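Local coordinates for LRR receptor-like serine/threonine-protein kinase RGI3 (Arabidopsis thaliana, PDB 5HZ0) that perceives RGF peptide hormones through its leucine-rich-repeat ectodomain and, paired with SERK co-receptors, signals to maintain the root stem cell niche, at residues A[553-558]-A[575-580]; A[91-96]-A[113-118]; A[270-275]-A[295-300]. The protein carries 5 engineered substitutions. One frame throughout, in Å; residues are numbered along the deposited sequence.

All three contacts join consecutive turns of the leucine-rich-repeat solenoid that forms the extracellular part of this receptor kinase, at different places along it. Contact 2 takes in the end of strand 113-115, its parallel bridge to Ser91 and the loops that follow, toward the N-terminal end; it is the one that reaches the bound RGF peptide, through Thr94, Phe117 and Asp118. Contact 3 pairs 3-10 turns, its centre about 43 Å from that of contact 2. Contact 1 pairs loop backbones near the C-terminal end; its centre is about 74 Å from that of contact 2, across the chain's centre, and about 67 Å from that of contact 3. Nearest atoms of any two contacts remain about 31 Å or more apart.

Contact 1. Residues A[553-558]-A[575-580]; sequences RFVGEI and HNQLTG
The ring of Phe554 and the amide of Asn576 lie side by side, their planes 47° apart. Asn576 ND2 sits at the ring edge, in plane, while OD1 approaches obliquely, 3.4 Å from Phe554 CD2. OD1 also accepts from Phe554 N at 2.9 Å, though its place is less certain; ND2 binds the carbonyls of Val573 and Leu549. Arg553 and Gln577 also run alongside, their end groups 38° apart in plane but not touching; Gln577 OE1 meets aliphatic carbon, 3.8 Å from Arg553 CB, and Arg553 NE forms a salt bridge with Asp528. Both segments lie in the loops after strands 546-548 and 570-572 of successive leucine-rich repeats and carry the L-x-G element of plant-type repeats, with Phe554 in the leucine place of the first. Asn576 stands at the asparagine place of its repeat, its ND2 bonds consistent with the asparagine ladder of this fold. Backbone bonds join the loops: Gln577 N donates to Phe554 O at 2.8 Å, and Thr579 N to Gly556 O at 2.7 Å, nearly straight at 169°. Thr579 OG1 adds a weak bond to Gly556 O. Inward, Leu578 CD1 lies 3.4 Å from Phe554 CB.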
ATOM      1  N   ARG A 553     -17.373 -38.507  12.962  1.00 22.59           N
ATOM      2  CA  ARG A 553     -18.313 -39.482  13.534  1.00 16.64           C
ATOM      3  C   ARG A 553     -19.351 -38.994  14.568  1.00 17.92           C
ATOM      4  O   ARG A 553     -19.771 -39.780  15.413  1.00 21.11           O
ATOM      5  CB  ARG A 553     -17.609 -40.768  13.957  1.00 10.19           C
ATOM      6  CG  ARG A 553     -17.102 -41.547  12.754  1.00 12.50           C
ATOM      7  CD  ARG A 553     -16.375 -42.818  13.166  1.00 20.35           C
ATOM      8  NE  ARG A 553     -15.189 -42.571  13.980  1.00 20.98           N
ATOM      9  CZ  ARG A 553     -15.079 -42.913  15.260  1.00 33.87           C
ATOM     10  NH1 ARG A 553     -16.091 -43.510  15.881  1.00 37.73           N
ATOM     11  NH2 ARG A 553     -13.957 -42.662  15.930  1.00 34.26           N
ATOM     12  N   PHE A 554     -19.628 -37.695  14.633  1.00 10.85           N
ATOM     13  CA  PHE A 554     -20.541 -37.182  15.656  1.00 11.58           C
ATOM     14  C   PHE A 554     -21.888 -37.928  15.698  1.00 20.66           C
ATOM     15  O   PHE A 554     -22.446 -38.295  14.655  1.00 22.53           O
ATOM     16  CB  PHE A 554     -20.764 -35.674  15.503  1.00 11.54           C
ATOM     17  CG  PHE A 554     -19.527 -34.846  15.710  1.00 19.65           C
ATOM     18  CD1 PHE A 554     -18.884 -34.824  16.955  1.00 19.25           C
ATOM     19  CD2 PHE A 554     -19.009 -34.075  14.674  1.00 13.10           C
ATOM     20  CE1 PHE A 554     -17.746 -34.058  17.148  1.00 16.39           C
ATOM     21  CE2 PHE A 554     -17.871 -33.315  14.864  1.00 16.62           C
ATOM     22  CZ  PHE A 554     -17.242 -33.302  16.104  1.00 16.90           C
ATOM     23  N   VAL A 555     -22.374 -38.182  16.911  1.00 21.96           N
ATOM     24  CA  VAL A 555     -23.686 -38.798  17.128  1.00 13.29           C
ATOM     25  C   VAL A 555     -24.530 -37.951  18.067  1.00 14.00           C
ATOM     26  O   VAL A 555     -24.123 -36.862  18.490  1.00 20.27           O
ATOM     27  CB  VAL A 555     -23.579 -40.211  17.731  1.00 13.61           C
ATOM     28  CG1 VAL A 555     -22.904 -41.176  16.758  1.00 13.00           C
ATOM     29  CG2 VAL A 555     -22.854 -40.172  19.074  1.00 14.07           C
ATOM     30  N   GLY A 556     -25.708 -38.461  18.403  1.00 14.56           N
ATOM     31  CA  GLY A 556     -26.639 -37.734  19.241  1.00 15.28           C
ATOM     32  C   GLY A 556     -27.366 -36.670  18.445  1.00 22.34           C
ATOM     33  O   GLY A 556     -27.456 -36.751  17.218  1.00 24.22           O
ATOM     34  N   GLU A 557     -27.871 -35.659  19.142  1.00 18.35           N
ATOM     35  CA  GLU A 557     -28.677 -34.621  18.517  1.00 19.78           C
ATOM     36  C   GLU A 557     -27.974 -33.275  18.553  1.00 19.31           C
ATOM     37  O   GLU A 557     -27.075 -33.052  19.367  1.00 26.44           O
ATOM     38  CB  GLU A 557     -30.051 -34.515  19.204  1.00 18.66           C
ATOM     39  CG  GLU A 557     -30.910 -35.769  19.061  1.00 26.56           C
ATOM     40  CD  GLU A 557     -32.274 -35.637  19.716  1.00 32.77           C
ATOM     41  OE1 GLU A 557     -32.468 -34.699  20.521  1.00 27.62           O
ATOM     42  OE2 GLU A 557     -33.155 -36.475  19.423  1.00 39.58           O
ATOM     43  N   ILE A 558     -28.364 -32.390  17.651  1.00 15.29           N
ATOM     44  CA  ILE A 558     -27.895 -31.018  17.702  1.00 18.53           C
ATOM     45  C   ILE A 558     -28.286 -30.420  19.048  1.00 21.34           C
ATOM     46  O   ILE A 558     -29.457 -30.335  19.372  1.00 25.81           O
ATOM     47  CB  ILE A 558     -28.485 -30.178  16.550  1.00 20.54           C
ATOM     48  CG1 ILE A 558     -27.886 -30.623  15.213  1.00 18.25           C
ATOM     49  CG2 ILE A 558     -28.202 -28.713  16.760  1.00 26.98           C
ATOM     50  CD1 ILE A 558     -28.464 -29.912  14.029  1.00 13.83           C
ATOM     51  N   HIS A 575     -22.324 -35.307   6.768  1.00 10.59           N
ATOM     52  CA  HIS A 575     -21.529 -36.531   6.858  1.00  8.15           C
ATOM     53  C   HIS A 575     -21.167 -36.904   8.298  1.00 12.61           C
ATOM     54  O   HIS A 575     -20.000 -37.139   8.630  1.00 12.83           O
ATOM     55  CB  HIS A 575     -20.269 -36.448   5.995  1.00  7.44           C
ATOM     56  CG  HIS A 575     -20.542 -36.446   4.527  1.00  7.00           C
ATOM     57  ND1 HIS A 575     -20.621 -35.285   3.788  1.00  6.75           N
ATOM     58  CD2 HIS A 575     -20.754 -37.464   3.659  1.00  6.80           C
ATOM     59  CE1 HIS A 575     -20.870 -35.585   2.523  1.00  6.41           C
ATOM     60  NE2 HIS A 575     -20.964 -36.899   2.421  1.00 13.98           N
ATOM     61  N   ASN A 576     -22.185 -36.957   9.153  1.00 16.43           N
ATOM     62  CA  ASN A 576     -22.027 -37.466  10.509  1.00 12.44           C
ATOM     63  C   ASN A 576     -23.126 -38.470  10.801  1.00 14.79           C
ATOM     64  O   ASN A 576     -23.853 -38.876   9.895  1.00 18.65           O
ATOM     65  CB  ASN A 576     -22.036 -36.335  11.541  1.00 15.44           C
ATOM     66  CG  ASN A 576     -20.703 -35.649  11.650  1.00 15.15           C
ATOM     67  OD1 ASN A 576     -19.743 -36.221  12.163  1.00  9.73           O
ATOM     68  ND2 ASN A 576     -20.632 -34.416  11.176  1.00 13.69           N
ATOM     69  N   GLN A 577     -23.199 -38.906  12.054  1.00 16.65           N
ATOM     70  CA  GLN A 577     -24.270 -39.784  12.542  1.00 16.70           C
ATOM     71  C   GLN A 577     -25.402 -39.089  13.304  1.00 20.38           C
ATOM     72  O   GLN A 577     -26.113 -39.728  14.068  1.00 27.44           O
ATOM     73  CB  GLN A 577     -23.721 -40.999  13.277  1.00 18.56           C
ATOM     74  CG  GLN A 577     -23.071 -41.998  12.337  1.00 20.48           C
ATOM     75  CD  GLN A 577     -21.982 -42.793  13.020  1.00 31.75           C
ATOM     76  OE1 GLN A 577     -20.794 -42.540  12.813  1.00 34.17           O
ATOM     77  NE2 GLN A 577     -22.381 -43.756  13.849  1.00 35.84           N
ATOM     78  N   LEU A 578     -25.474 -37.771  13.191  1.00 12.03           N
ATOM     79  CA  LEU A 578     -26.449 -36.959  13.922  1.00 12.68           C
ATOM     80  C   LEU A 578     -27.925 -37.398  13.765  1.00 16.67           C
ATOM     81  O   LEU A 578     -28.359 -37.801  12.678  1.00 12.80           O
ATOM     82  CB  LEU A 578     -26.283 -35.485  13.515  1.00 17.96           C
ATOM     83  CG  LEU A 578     -25.204 -34.646  14.236  1.00 19.57           C
ATOM     84  CD1 LEU A 578     -23.979 -35.447  14.446  1.00 24.84           C
ATOM     85  CD2 LEU A 578     -24.861 -33.334  13.519  1.00 15.04           C
ATOM     86  N   THR A 579     -28.687 -37.319  14.859  1.00 16.93           N
ATOM     87  CA  THR A 579     -30.114 -37.694  14.844  1.00 18.87           C
ATOM     88  C   THR A 579     -31.041 -36.642  15.436  1.00 16.93           C
ATOM     89  O   THR A 579     -30.604 -35.560  15.858  1.00 15.68           O
ATOM     90  CB  THR A 579     -30.424 -39.019  15.613  1.00 16.84           C
ATOM     91  OG1 THR A 579     -29.865 -38.972  16.937  1.00 16.82           O
ATOM     92  CG2 THR A 579     -29.909 -40.244  14.864  1.00 17.18           C
ATOM     93  N   GLY A 580     -32.328 -36.989  15.474  1.00 17.74           N
ATOM     94  CA  GLY A 580     -33.356 -36.100  15.973  1.00 16.20           C
ATOM     95  C   GLY A 580     -33.736 -35.138  14.880  1.00 15.90           C
ATOM     96  O   GLY A 580     -33.427 -35.374  13.724  1.00 15.24           O
TER

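Contact 2. Residues A[91-96]-A[113-118]; sequences SLNTNN and ELMLFD
Asn93 lies flat over the ring of Phe117, the amide and ring planes 21° apart. Its CB sits above the middle of the ring in a CH-pi contact, 3.5 Å from the centroid, and the amide continues outward past CE2 and CZ. The two side chains run together because both CG atoms stand between their own backbone N and carbonyl carbon (chi1 62° for Asn93, 68° for Phe117). Asn93 ND2 binds Thr94 OG1 at 3.0 Å, which limits rotation of the amide and leaves Asn93 OD1 beside Met115 CB at 3.5 Å. Met115 is bridged in parallel with Ser91; its chain bends at chi2 and leads the thioether away from 91-96 toward Val137 and Arg139, with CG passing Ser91 OG. Asp118 lays CB against Thr94 CA at 3.9 Å, and its carbonyl accepts a longer bond from Asn95 N at 3.3 Å. Two further backbone bonds tie the segments, Leu92 N to Met115 O at 2.8 Å and Thr94 N to Phe117 O at 2.9 Å. Arg139 makes a cation-pi contact with Phe117, and Asp118 OD1 binds the backbone of the bound peptide. The arrangement is that of adjacent parallel strand-and-loop units of successive leucine-rich repeats in the solenoid, with Phe117 and Asp118 belonging to the small-peptide recognition surface.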
ATOM      1  N   SER A  91       1.150  36.208  -3.101  1.00 26.27           N
ATOM      2  CA  SER A  91       0.769  34.927  -2.497  1.00 29.80           C
ATOM      3  C   SER A  91      -0.712  34.890  -2.122  1.00 32.84           C
ATOM      4  O   SER A  91      -1.136  35.498  -1.136  1.00 37.95           O
ATOM      5  CB  SER A  91       1.599  34.635  -1.246  1.00 28.43           C
ATOM      6  OG  SER A  91       2.976  34.787  -1.497  1.00 37.06           O
ATOM      7  N   LEU A  92      -1.493  34.181  -2.921  1.00 19.59           N
ATOM      8  CA  LEU A  92      -2.903  33.912  -2.613  1.00 23.32           C
ATOM      9  C   LEU A  92      -3.236  32.490  -2.123  1.00 21.48           C
ATOM     10  O   LEU A  92      -4.395  32.171  -1.869  1.00 20.20           O
ATOM     11  CB  LEU A  92      -3.793  34.328  -3.780  1.00 20.68           C
ATOM     12  CG  LEU A  92      -3.642  35.818  -4.083  1.00 28.63           C
ATOM     13  CD1 LEU A  92      -4.475  36.229  -5.279  1.00 21.89           C
ATOM     14  CD2 LEU A  92      -3.993  36.657  -2.857  1.00 28.66           C
ATOM     15  N   ASN A  93      -2.219  31.648  -1.988  1.00 18.66           N
ATOM     16  CA  ASN A  93      -2.404  30.223  -1.727  1.00 17.97           C
ATOM     17  C   ASN A  93      -3.121  29.867  -0.421  1.00 27.09           C
ATOM     18  O   ASN A  93      -3.164  30.662   0.516  1.00 19.37           O
ATOM     19  CB  ASN A  93      -1.047  29.520  -1.751  1.00 22.84           C
ATOM     20  CG  ASN A  93      -0.107  30.038  -0.669  1.00 20.55           C
ATOM     21  OD1 ASN A  93       0.468  31.113  -0.798  1.00 17.32           O
ATOM     22  ND2 ASN A  93       0.035  29.278   0.402  1.00 16.83           N
ATOM     23  N   THR A  94      -3.691  28.659  -0.385  1.00 18.12           N
ATOM     24  CA  THR A  94      -4.428  28.143   0.769  1.00 18.57           C
ATOM     25  C   THR A  94      -5.583  29.051   1.196  1.00 27.96           C
ATOM     26  O   THR A  94      -5.588  29.582   2.305  1.00 27.63           O
ATOM     27  CB  THR A  94      -3.517  27.918   1.979  1.00 26.41           C
ATOM     28  OG1 THR A  94      -2.174  27.669   1.540  1.00 26.55           O
ATOM     29  CG2 THR A  94      -4.028  26.751   2.821  1.00 25.71           C
ATOM     30  N   ASN A  95      -6.560  29.199   0.307  1.00 24.89           N
ATOM     31  CA  ASN A  95      -7.763  29.984   0.540  1.00 22.51           C
ATOM     32  C   ASN A  95      -8.936  29.263  -0.139  1.00 25.16           C
ATOM     33  O   ASN A  95      -8.812  28.109  -0.553  1.00 22.36           O
ATOM     34  CB  ASN A  95      -7.623  31.382  -0.065  1.00 25.49           C
ATOM     35  CG  ASN A  95      -6.755  32.312   0.771  1.00 29.37           C
ATOM     36  OD1 ASN A  95      -6.987  32.495   1.959  1.00 31.75           O
ATOM     37  ND2 ASN A  95      -5.758  32.911   0.142  1.00 27.64           N
ATOM     38  N   ASN A  96     -10.082  29.925  -0.222  1.00 22.46           N
ATOM     39  CA  ASN A  96     -11.207  29.394  -0.994  1.00 30.72           C
ATOM     40  C   ASN A  96     -11.484  29.931  -2.399  1.00 31.51           C
ATOM     41  O   ASN A  96     -12.526  29.646  -2.988  1.00 38.33           O
ATOM     42  CB  ASN A  96     -12.454  29.299  -0.145  1.00 31.53           C
ATOM     43  CG  ASN A  96     -12.351  28.178   0.827  1.00 34.34           C
ATOM     44  OD1 ASN A  96     -12.257  27.021   0.422  1.00 39.93           O
ATOM     45  ND2 ASN A  96     -12.310  28.499   2.114  1.00 35.95           N
ATOM     46  N   GLU A 113       7.438  35.836  -7.840  1.00 17.73           N
ATOM     47  CA  GLU A 113       6.757  34.744  -7.162  1.00 17.20           C
ATOM     48  C   GLU A 113       5.243  34.845  -7.385  1.00 23.19           C
ATOM     49  O   GLU A 113       4.653  35.912  -7.200  1.00 31.14           O
ATOM     50  CB  GLU A 113       7.059  34.823  -5.666  1.00 17.17           C
ATOM     51  CG  GLU A 113       8.515  35.165  -5.347  1.00 21.97           C
ATOM     52  CD  GLU A 113       9.464  34.023  -5.659  1.00 25.43           C
ATOM     53  OE1 GLU A 113       9.010  32.859  -5.654  1.00 33.64           O
ATOM     54  OE2 GLU A 113      10.657  34.278  -5.921  1.00 19.05           O
ATOM     55  N   LEU A 114       4.617  33.747  -7.796  1.00 17.23           N
ATOM     56  CA  LEU A 114       3.152  33.684  -7.865  1.00 20.34           C
ATOM     57  C   LEU A 114       2.651  32.391  -7.222  1.00 15.15           C
ATOM     58  O   LEU A 114       2.868  31.306  -7.762  1.00 19.64           O
ATOM     59  CB  LEU A 114       2.681  33.747  -9.324  1.00 17.80           C
ATOM     60  CG  LEU A 114       1.203  33.445  -9.581  1.00 20.02           C
ATOM     61  CD1 LEU A 114       0.340  34.527  -8.968  1.00 22.19           C
ATOM     62  CD2 LEU A 114       0.906  33.279 -11.072  1.00 15.66           C
ATOM     63  N   MET A 115       1.967  32.505  -6.084  1.00 15.85           N
ATOM     64  CA  MET A 115       1.461  31.322  -5.388  1.00 22.09           C
ATOM     65  C   MET A 115      -0.066  31.304  -5.365  1.00 22.51           C
ATOM     66  O   MET A 115      -0.685  32.033  -4.594  1.00 21.65           O
ATOM     67  CB  MET A 115       1.971  31.317  -3.944  1.00 21.74           C
ATOM     68  CG  MET A 115       3.454  31.655  -3.787  1.00 15.24           C
ATOM     69  SD  MET A 115       4.503  30.268  -4.240  1.00 33.71           S
ATOM     70  CE  MET A 115       6.136  30.947  -3.955  1.00 20.07           C
ATOM     71  N   LEU A 116      -0.663  30.471  -6.213  1.00 15.94           N
ATOM     72  CA  LEU A 116      -2.118  30.239  -6.218  1.00 18.41           C
ATOM     73  C   LEU A 116      -2.573  28.902  -5.629  1.00 19.38           C
ATOM     74  O   LEU A 116      -3.763  28.615  -5.594  1.00 16.59           O
ATOM     75  CB  LEU A 116      -2.693  30.429  -7.625  1.00 16.59           C
ATOM     76  CG  LEU A 116      -2.214  31.738  -8.263  1.00 17.92           C
ATOM     77  CD1 LEU A 116      -2.670  31.852  -9.721  1.00 16.94           C
ATOM     78  CD2 LEU A 116      -2.651  32.952  -7.438  1.00 18.17           C
ATOM     79  N   PHE A 117      -1.627  28.091  -5.165  1.00 17.63           N
ATOM     80  CA  PHE A 117      -1.917  26.692  -4.854  1.00 23.54           C
ATOM     81  C   PHE A 117      -2.908  26.494  -3.701  1.00 25.80           C
ATOM     82  O   PHE A 117      -3.146  27.406  -2.916  1.00 16.31           O
ATOM     83  CB  PHE A 117      -0.623  25.895  -4.621  1.00 13.73           C
ATOM     84  CG  PHE A 117       0.129  26.282  -3.367  1.00 16.07           C
ATOM     85  CD1 PHE A 117      -0.160  25.682  -2.151  1.00 14.08           C
ATOM     86  CD2 PHE A 117       1.145  27.224  -3.414  1.00 13.94           C
ATOM     87  CE1 PHE A 117       0.536  26.028  -1.002  1.00 14.28           C
ATOM     88  CE2 PHE A 117       1.843  27.570  -2.266  1.00 21.33           C
ATOM     89  CZ  PHE A 117       1.540  26.968  -1.064  1.00 20.24           C
ATOM     90  N   ASP A 118      -3.498  25.302  -3.629  1.00 15.09           N
ATOM     91  CA  ASP A 118      -4.496  24.976  -2.597  1.00 22.39           C
ATOM     92  C   ASP A 118      -5.692  25.944  -2.566  1.00 27.02           C
ATOM     93  O   ASP A 118      -5.996  26.566  -1.538  1.00 17.71           O
ATOM     94  CB  ASP A 118      -3.858  24.845  -1.208  1.00 22.07           C
ATOM     95  CG  ASP A 118      -3.055  23.562  -1.047  1.00 23.63           C
ATOM     96  OD1 ASP A 118      -3.401  22.551  -1.684  1.00 24.61           O
ATOM     97  OD2 ASP A 118      -2.076  23.561  -0.276  1.00 32.66           O
TER

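Contact 3. Residues A[270-275]-A[295-300]; sequences IPRSFG and PEELTN
Pro295 packs against Ile270 at one end of the contact, the two side chains crossing at about a right angle. The proline ring meets the isoleucine with CD 3.9 Å from Ile270 CB, and its CG comes 3.5 Å from Ile270 O. Close packing continues where the two 3-10 turns lean together: Gly275 CA faces Glu297 O, and this is the point at which the backbones approach most nearly, with CA atoms of Gly275 and Glu297 4.5 Å apart. The aliphatic parts of Arg272 and Glu297 belong to it too, running side by side with Arg272 CB 3.5 Å from Glu297 CG. The backbone bonds lie within each turn, as in Gly275 N to Arg272 O and Asn300 N to Glu297 O, and the turns touch by van der Waals contact. Looseness is confined to the charged ends at the exposed rim. Glu297 OE1 lies off the guanidinium edge near its plane, the carboxylate turned 82° against it, and Arg272 NH1 stays 4.5 Å from Glu297 OE1, beyond a salt bridge. Deeper in, Leu298 CD2 touches Phe274 CB more lightly, at 4.3 Å, while Pro271 CG lies over one face of the Phe274 ring. Within the repeats, Phe274 and Leu298 both rest on Leu283 of strand 282-284, Ile270 touches Leu285 and Ile290, and Phe274 reaches Ile246, so the paired turns back onto the hydrophobic interior of the solenoid.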
ATOM      1  N   ILE A 270      16.678  -3.951 -18.135  1.00 15.86           N
ATOM      2  CA  ILE A 270      17.290  -2.956 -17.246  1.00  7.19           C
ATOM      3  C   ILE A 270      18.708  -2.649 -17.746  1.00 11.86           C
ATOM      4  O   ILE A 270      19.554  -3.547 -17.851  1.00 13.56           O
ATOM      5  CB  ILE A 270      17.343  -3.418 -15.781  1.00  8.57           C
ATOM      6  CG1 ILE A 270      15.936  -3.735 -15.257  1.00  8.69           C
ATOM      7  CG2 ILE A 270      18.019  -2.349 -14.913  1.00  8.64           C
ATOM      8  CD1 ILE A 270      15.935  -4.333 -13.867  1.00  8.91           C
ATOM      9  N   PRO A 271      18.960  -1.385 -18.105  1.00 13.71           N
ATOM     10  CA  PRO A 271      20.233  -1.040 -18.755  1.00 14.06           C
ATOM     11  C   PRO A 271      21.489  -1.113 -17.865  1.00 11.91           C
ATOM     12  O   PRO A 271      21.522  -0.623 -16.734  1.00 13.84           O
ATOM     13  CB  PRO A 271      19.994   0.384 -19.293  1.00  2.00           C
ATOM     14  CG  PRO A 271      18.813   0.898 -18.569  1.00  7.21           C
ATOM     15  CD  PRO A 271      17.983  -0.282 -18.156  1.00 12.30           C
ATOM     16  N   ARG A 272      22.527  -1.724 -18.425  1.00 11.88           N
ATOM     17  CA  ARG A 272      23.821  -1.887 -17.769  1.00 12.78           C
ATOM     18  C   ARG A 272      24.450  -0.545 -17.363  1.00 11.50           C
ATOM     19  O   ARG A 272      25.181  -0.462 -16.368  1.00 25.36           O
ATOM     20  CB  ARG A 272      24.757  -2.685 -18.690  1.00 12.32           C
ATOM     21  CG  ARG A 272      24.248  -4.095 -19.011  1.00 11.95           C
ATOM     22  CD  ARG A 272      25.161  -4.859 -19.976  1.00 24.01           C
ATOM     23  NE  ARG A 272      25.110  -4.316 -21.332  1.00 39.40           N
ATOM     24  CZ  ARG A 272      26.076  -3.587 -21.884  1.00 48.16           C
ATOM     25  NH1 ARG A 272      27.183  -3.321 -21.199  1.00 50.09           N
ATOM     26  NH2 ARG A 272      25.943  -3.127 -23.124  1.00 48.13           N
ATOM     27  N   SER A 273      24.129   0.504 -18.120  1.00  3.31           N
ATOM     28  CA  SER A 273      24.662   1.851 -17.910  1.00  2.00           C
ATOM     29  C   SER A 273      24.316   2.413 -16.536  1.00 13.38           C
ATOM     30  O   SER A 273      24.995   3.320 -16.043  1.00 15.88           O
ATOM     31  CB  SER A 273      24.137   2.793 -18.986  1.00 13.98           C
ATOM     32  OG  SER A 273      22.711   2.798 -19.012  1.00 13.11           O
ATOM     33  N   PHE A 274      23.270   1.866 -15.919  1.00  5.98           N
ATOM     34  CA  PHE A 274      22.847   2.273 -14.583  1.00  7.50           C
ATOM     35  C   PHE A 274      23.988   2.067 -13.588  1.00  7.59           C
ATOM     36  O   PHE A 274      24.075   2.742 -12.552  1.00  7.69           O
ATOM     37  CB  PHE A 274      21.622   1.462 -14.130  1.00 10.99           C
ATOM     38  CG  PHE A 274      20.301   2.039 -14.569  1.00  6.19           C
ATOM     39  CD1 PHE A 274      20.223   2.920 -15.635  1.00  9.74           C
ATOM     40  CD2 PHE A 274      19.134   1.710 -13.898  1.00  7.37           C
ATOM     41  CE1 PHE A 274      19.001   3.448 -16.031  1.00  9.63           C
ATOM     42  CE2 PHE A 274      17.900   2.237 -14.299  1.00  6.53           C
ATOM     43  CZ  PHE A 274      17.842   3.108 -15.352  1.00  2.44           C
ATOM     44  N   GLY A 275      24.873   1.133 -13.912  1.00  3.37           N
ATOM     45  CA  GLY A 275      26.025   0.884 -13.071  1.00  5.20           C
ATOM     46  C   GLY A 275      26.851   2.133 -12.838  1.00  4.59           C
ATOM     47  O   GLY A 275      27.501   2.242 -11.821  1.00  2.00           O
ATOM     48  N   PRO A 295      21.148  -6.912 -14.320  1.00  8.85           N
ATOM     49  CA  PRO A 295      22.536  -6.760 -14.776  1.00  5.16           C
ATOM     50  C   PRO A 295      23.496  -6.589 -13.597  1.00  4.64           C
ATOM     51  O   PRO A 295      23.177  -5.890 -12.641  1.00  4.48           O
ATOM     52  CB  PRO A 295      22.485  -5.487 -15.636  1.00  2.42           C
ATOM     53  CG  PRO A 295      21.302  -4.715 -15.114  1.00  5.17           C
ATOM     54  CD  PRO A 295      20.300  -5.767 -14.709  1.00  2.95           C
ATOM     55  N   GLU A 296      24.663  -7.213 -13.672  1.00  7.97           N
ATOM     56  CA  GLU A 296      25.614  -7.164 -12.568  1.00 11.76           C
ATOM     57  C   GLU A 296      26.085  -5.757 -12.266  1.00 13.32           C
ATOM     58  O   GLU A 296      26.424  -5.452 -11.130  1.00 16.98           O
ATOM     59  CB  GLU A 296      26.808  -8.068 -12.838  1.00 12.37           C
ATOM     60  CG  GLU A 296      26.423  -9.521 -12.859  1.00 24.91           C
ATOM     61  CD  GLU A 296      27.488 -10.397 -12.289  1.00 32.06           C
ATOM     62  OE1 GLU A 296      27.415 -10.713 -11.079  1.00 36.56           O
ATOM     63  OE2 GLU A 296      28.402 -10.760 -13.055  1.00 33.99           O
ATOM     64  N   GLU A 297      26.071  -4.898 -13.279  1.00  7.30           N
ATOM     65  CA  GLU A 297      26.561  -3.539 -13.124  1.00  5.57           C
ATOM     66  C   GLU A 297      25.722  -2.742 -12.137  1.00  9.11           C
ATOM     67  O   GLU A 297      26.198  -1.758 -11.575  1.00 16.67           O
ATOM     68  CB  GLU A 297      26.673  -2.837 -14.479  1.00  7.67           C
ATOM     69  CG  GLU A 297      26.116  -3.669 -15.605  1.00 27.97           C
ATOM     70  CD  GLU A 297      27.194  -4.269 -16.477  1.00 27.76           C
ATOM     71  OE1 GLU A 297      28.129  -3.535 -16.840  1.00 29.84           O
ATOM     72  OE2 GLU A 297      27.093  -5.468 -16.803  1.00 22.59           O
ATOM     73  N   LEU A 298      24.494  -3.192 -11.902  1.00  8.25           N
ATOM     74  CA  LEU A 298      23.604  -2.575 -10.912  1.00  7.67           C
ATOM     75  C   LEU A 298      24.199  -2.712  -9.513  1.00  9.33           C
ATOM     76  O   LEU A 298      23.975  -1.880  -8.633  1.00 11.10           O
ATOM     77  CB  LEU A 298      22.233  -3.265 -10.935  1.00  7.39           C
ATOM     78  CG  LEU A 298      20.934  -2.488 -11.147  1.00 10.01           C
ATOM     79  CD1 LEU A 298      19.793  -3.219 -10.445  1.00 10.23           C
ATOM     80  CD2 LEU A 298      21.012  -1.045 -10.684  1.00  8.17           C
ATOM     81  N   THR A 299      24.957  -3.780  -9.309  1.00  8.72           N
ATOM     82  CA  THR A 299      25.643  -3.978  -8.039  1.00 14.38           C
ATOM     83  C   THR A 299      26.792  -2.976  -7.843  1.00  9.82           C
ATOM     84  O   THR A 299      27.364  -2.909  -6.764  1.00  4.09           O
ATOM     85  CB  THR A 299      26.188  -5.406  -7.896  1.00 13.34           C
ATOM     86  OG1 THR A 299      27.252  -5.599  -8.832  1.00  9.05           O
ATOM     87  CG2 THR A 299      25.086  -6.439  -8.151  1.00  2.00           C
ATOM     88  N   ASN A 300      27.121  -2.188  -8.867  1.00  7.10           N
ATOM     89  CA  ASN A 300      28.043  -1.070  -8.665  1.00 14.37           C
ATOM     90  C   ASN A 300      27.425   0.234  -8.116  1.00 19.87           C
ATOM     91  O   ASN A 300      28.159   1.195  -7.843  1.00 15.07           O
ATOM     92  CB  ASN A 300      28.876  -0.781  -9.923  1.00 13.25           C
ATOM     93  CG  ASN A 300      30.257  -1.438  -9.877  1.00 20.03           C
ATOM     94  OD1 ASN A 300      30.525  -2.303  -9.034  1.00 20.15           O
ATOM     95  ND2 ASN A 300      31.138  -1.030 -10.784  1.00 23.99           N
TER